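Local structure of 2-dehydropantoate 2-reductase (2QYT) at residues S232-V237 with D251-L256. The protein probably catalyses the NADPH-dependent reduction of ketopantoate to pantoate, a step in pantothenate biosynthesis. Sequence-based numbering, arbitrary orientation.
Sequences SLLEEV and DVVQQL
Leu256, whose amide N donates a hydrogen bond to Val252 O at 2.8 Å in the opening turn of helix 252-262, meets Leu234 across the helix pair through its side chain. The two leucines cross at an angle: CD1 of Leu234 lies 3.8 Å from CD1 of Leu256 and nearly as close to its CB. The torsions of Leu234 (chi1 -105°, chi2 6°) are far from staggered, suggesting either strain or an imperfectly defined side chain. At its branch point, Leu234 CG lies 3.9 Å from Val253 O. The two methyls of Val253 divide the helix surface: CG1, anti to its own backbone N, touches Leu234 CB at 3.9 Å, while CG2 meets the main chain, 4.0 Å from Glu235 CA. This is helix packing within the all-helical C-terminal part of ketopantoate reductases, apart from the Rossmann-type N-terminal part; the short axes cross at 132° and approach to 9.3 Å. No hydrogen bond links the segments. Behind the leucines, Val207, Met203 and Met204 of helix 194-215 close the buried side, whereas Glu235 runs along the exposed margin, its CG 4.2 Å from Val253 CG1. Glu236 OE2 and OE1 accept hydrogen bonds from the amides of Met303 and Tyr304.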
loop_
_atom_site.group_PDB
_atom_site.type_symbol
_atom_site.label_atom_id
_atom_site.label_comp_id
_atom_site.label_asym_id
_atom_site.label_seq_id
_atom_site.Cartn_x
_atom_site.Cartn_y
_atom_site.Cartn_z
ATOM N N SER A 232 -9.147 3.654 -24.079
ATOM C CA SER A 232 -8.168 4.700 -24.309
ATOM C C SER A 232 -7.278 4.947 -23.086
ATOM O O SER A 232 -6.099 5.166 -23.246
ATOM C CB SER A 232 -8.841 5.995 -24.722
ATOM O OG SER A 232 -9.427 5.796 -25.982
ATOM N N LEU A 233 -7.863 4.934 -21.892
ATOM C CA LEU A 233 -7.127 5.109 -20.632
ATOM C C LEU A 233 -6.189 3.913 -20.361
ATOM O O LEU A 233 -5.031 4.080 -19.949
ATOM C CB LEU A 233 -8.116 5.296 -19.466
ATOM C CG LEU A 233 -8.328 6.647 -18.769
ATOM C CD1 LEU A 233 -8.194 7.882 -19.662
ATOM C CD2 LEU A 233 -9.629 6.677 -18.014
ATOM N N LEU A 234 -6.702 2.716 -20.606
ATOM C CA LEU A 234 -5.945 1.490 -20.424
ATOM C C LEU A 234 -4.696 1.461 -21.322
ATOM O O LEU A 234 -3.593 1.152 -20.862
ATOM C CB LEU A 234 -6.856 0.289 -20.673
ATOM C CG LEU A 234 -7.420 -0.596 -19.529
ATOM C CD1 LEU A 234 -7.145 -0.136 -18.101
ATOM C CD2 LEU A 234 -8.921 -0.922 -19.722
ATOM N N GLU A 235 -4.875 1.836 -22.583
ATOM C CA GLU A 235 -3.798 1.846 -23.581
ATOM C C GLU A 235 -2.761 2.918 -23.269
ATOM O O GLU A 235 -1.562 2.707 -23.483
ATOM C CB GLU A 235 -4.349 2.070 -24.993
ATOM C CG GLU A 235 -5.059 0.865 -25.620
ATOM C CD GLU A 235 -5.501 1.127 -27.063
ATOM O OE1 GLU A 235 -5.833 0.133 -27.765
ATOM O OE2 GLU A 235 -5.530 2.312 -27.506
ATOM N N GLU A 236 -3.236 4.055 -22.760
ATOM C CA GLU A 236 -2.386 5.187 -22.432
ATOM C C GLU A 236 -1.434 4.898 -21.250
ATOM O O GLU A 236 -0.209 5.038 -21.393
ATOM C CB GLU A 236 -3.236 6.434 -22.173
ATOM C CG GLU A 236 -3.539 7.218 -23.433
ATOM C CD GLU A 236 -4.444 8.411 -23.198
ATOM O OE1 GLU A 236 -4.621 8.810 -22.022
ATOM O OE2 GLU A 236 -4.981 8.949 -24.203
ATOM N N VAL A 237 -2.009 4.501 -20.111
ATOM C CA VAL A 237 -1.252 4.100 -18.930
ATOM C C VAL A 237 -0.297 2.952 -19.274
ATOM O O VAL A 237 0.839 2.923 -18.792
ATOM C CB VAL A 237 -2.192 3.775 -17.680
ATOM C CG1 VAL A 237 -2.805 2.370 -17.737
ATOM C CG2 VAL A 237 -1.437 4.003 -16.331
ATOM N N ASP A 251 -1.264 -8.310 -23.487
ATOM C CA ASP A 251 -2.555 -8.775 -22.985
ATOM C C ASP A 251 -2.721 -8.080 -21.636
ATOM O O ASP A 251 -3.536 -8.486 -20.813
ATOM C CB ASP A 251 -2.608 -10.304 -22.806
ATOM C CG ASP A 251 -2.166 -11.069 -24.049
ATOM O OD1 ASP A 251 -1.091 -11.710 -23.992
ATOM O OD2 ASP A 251 -2.887 -11.038 -25.077
ATOM N N VAL A 252 -1.915 -7.034 -21.429
ATOM C CA VAL A 252 -1.886 -6.248 -20.195
ATOM C C VAL A 252 -3.094 -5.306 -20.123
ATOM O O VAL A 252 -3.818 -5.308 -19.122
ATOM C CB VAL A 252 -0.524 -5.496 -20.024
ATOM C CG1 VAL A 252 -0.104 -4.786 -21.310
ATOM C CG2 VAL A 252 -0.565 -4.532 -18.848
ATOM N N VAL A 253 -3.302 -4.521 -21.188
ATOM C CA VAL A 253 -4.532 -3.744 -21.418
ATOM C C VAL A 253 -5.763 -4.640 -21.258
ATOM O O VAL A 253 -6.708 -4.285 -20.551
ATOM C CB VAL A 253 -4.541 -3.115 -22.841
ATOM C CG1 VAL A 253 -5.893 -2.496 -23.164
ATOM C CG2 VAL A 253 -3.433 -2.079 -22.987
ATOM N N GLN A 254 -5.725 -5.802 -21.913
ATOM C CA GLN A 254 -6.784 -6.806 -21.835
ATOM C C GLN A 254 -6.950 -7.398 -20.429
ATOM O O GLN A 254 -8.070 -7.516 -19.925
ATOM C CB GLN A 254 -6.542 -7.922 -22.865
ATOM C CG GLN A 254 -6.411 -7.439 -24.320
ATOM C CD GLN A 254 -7.608 -6.614 -24.797
ATOM O OE1 GLN A 254 -8.758 -6.929 -24.489
ATOM N NE2 GLN A 254 -7.335 -5.550 -25.554
ATOM N N GLN A 255 -5.828 -7.765 -19.807
ATOM C CA GLN A 255 -5.805 -8.318 -18.453
ATOM C C GLN A 255 -6.450 -7.340 -17.472
ATOM O O GLN A 255 -7.310 -7.734 -16.675
ATOM C CB GLN A 255 -4.363 -8.614 -18.031
ATOM C CG GLN A 255 -4.200 -9.701 -16.985
ATOM C CD GLN A 255 -2.743 -10.102 -16.798
ATOM O OE1 GLN A 255 -1.963 -9.409 -16.126
ATOM N NE2 GLN A 255 -2.369 -11.231 -17.394
ATOM N N LEU A 256 -6.028 -6.072 -17.548
ATOM C CA LEU A 256 -6.641 -4.981 -16.794
ATOM C C LEU A 256 -8.120 -4.795 -17.128
ATOM O O LEU A 256 -8.949 -4.647 -16.224
ATOM C CB LEU A 256 -5.897 -3.653 -17.029
ATOM C CG LEU A 256 -4.432 -3.403 -16.636
ATOM C CD1 LEU A 256 -4.080 -1.938 -16.885
ATOM C CD2 LEU A 256 -4.122 -3.803 -15.209
#